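Local coordinates for putative sugar binding protein (Geobacillus stearothermophilus, PDB 6GT9) that binds galactose, and probably glucose, as the sugar-binding protein of a three-component sensing system linked to galactan utilization, at residues T206-K209 with D213-A216; G174-V179 with I185-I190. One frame throughout, in Å; residues are numbered along the deposited sequence.

Contact 1: T206-K209 with D213-A216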
loop_
_atom_site.group_PDB
_atom_site.type_symbol
_atom_site.label_atom_id
_atom_site.label_comp_id
_atom_site.label_asym_id
_atom_site.label_seq_id
_atom_site.Cartn_x
_atom_site.Cartn_y
_atom_site.Cartn_z
ATOM N N THR A 206 16.374 -14.496 -8.245
ATOM C CA THR A 206 17.364 -14.997 -7.293
ATOM C C THR A 206 16.742 -15.939 -6.265
ATOM O O THR A 206 17.405 -16.877 -5.813
ATOM C CB THR A 206 18.070 -13.830 -6.595
ATOM O OG1 THR A 206 17.122 -13.068 -5.842
ATOM C CG2 THR A 206 18.719 -12.915 -7.613
ATOM N N ILE A 207 15.480 -15.712 -5.882
ATOM C CA ILE A 207 14.803 -16.646 -4.980
ATOM C C ILE A 207 14.695 -18.020 -5.625
ATOM O O ILE A 207 14.960 -19.049 -4.987
ATOM C CB ILE A 207 13.413 -16.113 -4.575
ATOM C CG1 ILE A 207 13.519 -14.947 -3.601
ATOM C CG2 ILE A 207 12.581 -17.226 -3.940
ATOM C CD1 ILE A 207 12.173 -14.329 -3.248
ATOM N N LEU A 208 14.302 -18.061 -6.902
ATOM C CA LEU A 208 14.134 -19.345 -7.566
ATOM C C LEU A 208 15.466 -20.064 -7.758
ATOM O O LEU A 208 15.501 -21.299 -7.741
ATOM C CB LEU A 208 13.411 -19.152 -8.901
ATOM C CG LEU A 208 11.999 -18.579 -8.689
ATOM C CD1 LEU A 208 11.297 -18.238 -10.004
ATOM C CD2 LEU A 208 11.163 -19.539 -7.859
ATOM N N LYS A 209 16.574 -19.332 -7.904
ATOM C CA LYS A 209 17.841 -20.042 -8.083
ATOM C C LYS A 209 18.382 -20.567 -6.753
ATOM O O LYS A 209 18.917 -21.679 -6.702
ATOM C CB LYS A 209 18.867 -19.162 -8.815
ATOM C CG LYS A 209 19.446 -17.959 -8.069
ATOM C CD LYS A 209 20.443 -17.193 -8.985
ATOM C CE LYS A 209 20.900 -15.854 -8.386
ATOM N NZ LYS A 209 20.848 -14.699 -9.353
ATOM N N ASP A 213 12.739 -25.067 -4.776
ATOM C CA ASP A 213 11.526 -25.714 -4.299
ATOM C C ASP A 213 10.360 -24.741 -4.096
ATOM O O ASP A 213 9.238 -25.194 -3.868
ATOM C CB ASP A 213 11.814 -26.478 -2.997
ATOM C CG ASP A 213 12.449 -25.601 -1.918
ATOM O OD1 ASP A 213 13.025 -24.542 -2.256
ATOM O OD2 ASP A 213 12.382 -25.979 -0.726
ATOM N N VAL A 214 10.591 -23.425 -4.189
ATOM C CA VAL A 214 9.494 -22.464 -4.093
ATOM C C VAL A 214 8.471 -22.733 -5.184
ATOM O O VAL A 214 8.810 -22.824 -6.371
ATOM C CB VAL A 214 10.031 -21.026 -4.189
ATOM C CG1 VAL A 214 8.888 -20.040 -4.423
ATOM C CG2 VAL A 214 10.802 -20.674 -2.943
ATOM N N ASN A 215 7.208 -22.877 -4.784
ATOM C CA ASN A 215 6.115 -23.008 -5.737
ATOM C C ASN A 215 4.977 -22.036 -5.430
ATOM O O ASN A 215 3.889 -22.162 -6.012
ATOM C CB ASN A 215 5.600 -24.461 -5.778
ATOM C CG ASN A 215 5.141 -24.973 -4.410
ATOM O OD1 ASN A 215 5.008 -24.210 -3.446
ATOM N ND2 ASN A 215 4.887 -26.281 -4.327
ATOM N N ALA A 216 5.204 -21.069 -4.543
ATOM C CA ALA A 216 4.196 -20.075 -4.207
ATOM C C ALA A 216 4.871 -18.749 -3.868
ATOM O O ALA A 216 5.861 -18.718 -3.131
ATOM C CB ALA A 216 3.321 -20.544 -3.037
#

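Contact 2: G174-V179 with I185-I190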
loop_
_atom_site.group_PDB
_atom_site.type_symbol
_atom_site.label_atom_id
_atom_site.label_comp_id
_atom_site.label_asym_id
_atom_site.label_seq_id
_atom_site.Cartn_x
_atom_site.Cartn_y
_atom_site.Cartn_z
ATOM N N GLY A 174 0.241 -10.384 9.108
ATOM C CA GLY A 174 -1.082 -10.986 9.040
ATOM C C GLY A 174 -1.104 -12.256 8.204
ATOM O O GLY A 174 -1.789 -13.230 8.540
ATOM N N PHE A 175 -0.363 -12.258 7.094
ATOM C CA PHE A 175 -0.223 -13.469 6.287
ATOM C C PHE A 175 0.346 -14.609 7.115
ATOM O O PHE A 175 -0.190 -15.723 7.119
ATOM C CB PHE A 175 0.680 -13.166 5.086
ATOM C CG PHE A 175 0.995 -14.367 4.222
ATOM C CD1 PHE A 175 2.100 -15.166 4.489
ATOM C CD2 PHE A 175 0.210 -14.666 3.116
ATOM C CE1 PHE A 175 2.410 -16.255 3.683
ATOM C CE2 PHE A 175 0.503 -15.768 2.306
ATOM C CZ PHE A 175 1.610 -16.557 2.590
ATOM N N GLU A 176 1.444 -14.337 7.825
ATOM C CA GLU A 176 2.114 -15.356 8.618
ATOM C C GLU A 176 1.200 -15.912 9.707
ATOM O O GLU A 176 1.163 -17.130 9.938
ATOM C CB GLU A 176 3.392 -14.764 9.212
ATOM C CG GLU A 176 4.474 -14.500 8.162
ATOM C CD GLU A 176 5.630 -13.666 8.692
ATOM O OE1 GLU A 176 5.478 -13.033 9.757
ATOM O OE2 GLU A 176 6.697 -13.642 8.033
ATOM N N ASP A 177 0.443 -15.042 10.378
ATOM C CA ASP A 177 -0.496 -15.526 11.387
ATOM C C ASP A 177 -1.562 -16.416 10.763
ATOM O O ASP A 177 -1.990 -17.410 11.370
ATOM C CB ASP A 177 -1.150 -14.349 12.115
ATOM C CG ASP A 177 -0.175 -13.589 13.003
ATOM O OD1 ASP A 177 0.898 -14.138 13.334
ATOM O OD2 ASP A 177 -0.493 -12.444 13.390
ATOM N N ALA A 178 -2.009 -16.076 9.551
ATOM C CA ALA A 178 -3.110 -16.817 8.939
ATOM C C ALA A 178 -2.687 -18.220 8.505
ATOM O O ALA A 178 -3.483 -19.159 8.593
ATOM C CB ALA A 178 -3.676 -16.042 7.750
ATOM N N VAL A 179 -1.453 -18.386 8.015
ATOM C CA VAL A 179 -0.977 -19.695 7.564
ATOM C C VAL A 179 -0.256 -20.467 8.659
ATOM O O VAL A 179 0.235 -21.577 8.399
ATOM C CB VAL A 179 -0.051 -19.565 6.336
ATOM C CG1 VAL A 179 -0.757 -18.827 5.202
ATOM C CG2 VAL A 179 1.269 -18.876 6.711
ATOM N N ILE A 185 2.520 -25.440 4.978
ATOM C CA ILE A 185 2.950 -24.184 4.374
ATOM C C ILE A 185 4.196 -23.724 5.105
ATOM O O ILE A 185 4.172 -23.543 6.328
ATOM C CB ILE A 185 1.859 -23.107 4.440
ATOM C CG1 ILE A 185 0.690 -23.499 3.539
ATOM C CG2 ILE A 185 2.437 -21.772 4.000
ATOM C CD1 ILE A 185 -0.510 -22.643 3.719
ATOM N N ARG A 186 5.274 -23.512 4.354
ATOM C CA ARG A 186 6.526 -23.011 4.895
ATOM C C ARG A 186 6.967 -21.818 4.082
ATOM O O ARG A 186 6.945 -21.866 2.848
ATOM C CB ARG A 186 7.638 -24.059 4.856
ATOM C CG ARG A 186 7.404 -25.219 5.805
ATOM C CD ARG A 186 7.635 -26.559 5.130
ATOM N NE ARG A 186 7.714 -27.667 6.081
ATOM C CZ ARG A 186 6.797 -28.627 6.196
ATOM N NH1 ARG A 186 5.710 -28.637 5.417
ATOM N NH2 ARG A 186 6.968 -29.601 7.089
ATOM N N ILE A 187 7.407 -20.777 4.782
ATOM C CA ILE A 187 7.955 -19.579 4.168
ATOM C C ILE A 187 9.467 -19.705 4.186
ATOM O O ILE A 187 10.080 -19.766 5.260
ATOM C CB ILE A 187 7.505 -18.320 4.915
ATOM C CG1 ILE A 187 5.977 -18.308 5.050
ATOM C CG2 ILE A 187 8.043 -17.101 4.208
ATOM C CD1 ILE A 187 5.471 -17.234 5.979
ATOM N N VAL A 188 10.075 -19.723 3.007
ATOM C CA VAL A 188 11.506 -19.977 2.886
ATOM C C VAL A 188 12.289 -18.750 2.467
ATOM O O VAL A 188 13.527 -18.814 2.401
ATOM C CB VAL A 188 11.784 -21.138 1.917
ATOM C CG1 VAL A 188 11.034 -22.379 2.371
ATOM C CG2 VAL A 188 11.381 -20.757 0.511
ATOM N N ALA A 189 11.622 -17.638 2.171
ATOM C CA ALA A 189 12.336 -16.458 1.710
ATOM C C ALA A 189 11.419 -15.249 1.816
ATOM O O ALA A 189 10.215 -15.351 1.559
ATOM C CB ALA A 189 12.826 -16.645 0.266
ATOM N N ILE A 190 11.997 -14.119 2.228
ATOM C CA ILE A 190 11.338 -12.813 2.244
ATOM C C ILE A 190 12.345 -11.807 1.696
ATOM O O ILE A 190 13.449 -11.682 2.237
ATOM C CB ILE A 190 10.877 -12.404 3.662
ATOM C CG1 ILE A 190 10.015 -13.505 4.291
ATOM C CG2 ILE A 190 10.118 -11.077 3.637
ATOM C CD1 ILE A 190 9.503 -13.197 5.688
HETATM O O HOH W 1 2.813 -22.370 8.579
#

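Contact 1: T206-K209 with D213-A216
In the alpha/beta domain of this periplasmic-binding-protein fold, the end of helix 197-210 is followed by a short turn that leads into strand 216-219, and I207 and L208 of the helix meet V214 of that link. The segments 206-209 and 213-216 thus belong to the helix-to-strand return of a beta-alpha-beta crossover. The contact is apolar and small, with 114 Å² buried and no hydrogen bond between the segments. V214 is the residue on the loop side that does the touching. Its CA lies 6.6 Å from the CA of L208, and its CB is directed toward the helix. The two methyl branches of V214 divide the work. CG1 stands anti to the backbone N (chi1 167°), and CG1 and CB of V214 both touch the CD2 methyl of L208. CG2, turned the other way, faces I207. L208 approaches at about a right angle and uses its CD2 branch alone here. Beyond the contact, L208 rests on V231 and F235 of helix 224-235. I207 and V214 both pack on A157 of strand 154-160, so the contact is buried against the sheet. N215 then pairs with T155 through the backbone as the chain enters the sheet. L208 CD2 lies 4.1 Å from V214 CB, and I207 CG2 lies 4.0 Å from V214 CG2.

Contact 2: G174-V179 with I185-I190
V179 of helix 166-179 and I185, at the start of strand 185-192, make the apolar base of this contact. Their side chains cross at about a right angle. V179 CB sits 4.1 Å from I185 CG2, and the CD1 methyl of I185 reaches V179 CG1 as well. With only a CB at I185, as an alanine here would have, V179 loses its CG2 and CD1 partners and a gap is likely to open between helix and strand.

The next apolar pair is F175 with I187. F175 CG is anti to the backbone N (chi1 176°), and the ring is offered edge-on. I187 CD1 lies near the ring plane, 3.9 Å from F175 CE1. V179 CG1 lies over one face of the same ring, toward its rim. Y218 stacks with F175 from outside the two segments.

E176, extended beyond CG, touches the strand at two points. Its CG methylene is 3.6 Å from I187 CD1, and its carboxylate oxygen OE2 is 3.7 Å from I190 CD1, a van der Waals contact.

One water bridges the two backbones, 2.7 Å from V179 O and 2.9 Å from I185 O.

The axes of segments 174-179 and 185-190 come within 10.0 Å at 147°, so helix and strand run roughly antiparallel. This is the helix-on-sheet packing of a right-handed beta-alpha-beta crossover, formed here by strand 154-160, helix 166-179 and strand 185-192.

Overall arrangement
Both contacts lie in the domain built on the mixed sheet. Their centres are 14 Å apart. Contact 2 comes first along the chain, and strand 185-192 then leads into helix 197-210 of contact 1. Helices 166-179 and 197-210 lie on opposite faces of the sheet at strand 185-192, one of its outermost strands. I185 and I187 face helix 166-179, while V188 and A189 face the other way. There the contacts touch: V214 CG2 is 3.5 Å from V188 CG2. Strand 154-160 supports both. The two contacts thus pack both faces of the outer strand of one domain. Contact 1 is away from the sugar site; the side chain of F175 in contact 2 is about 13 Å from the bound galactose.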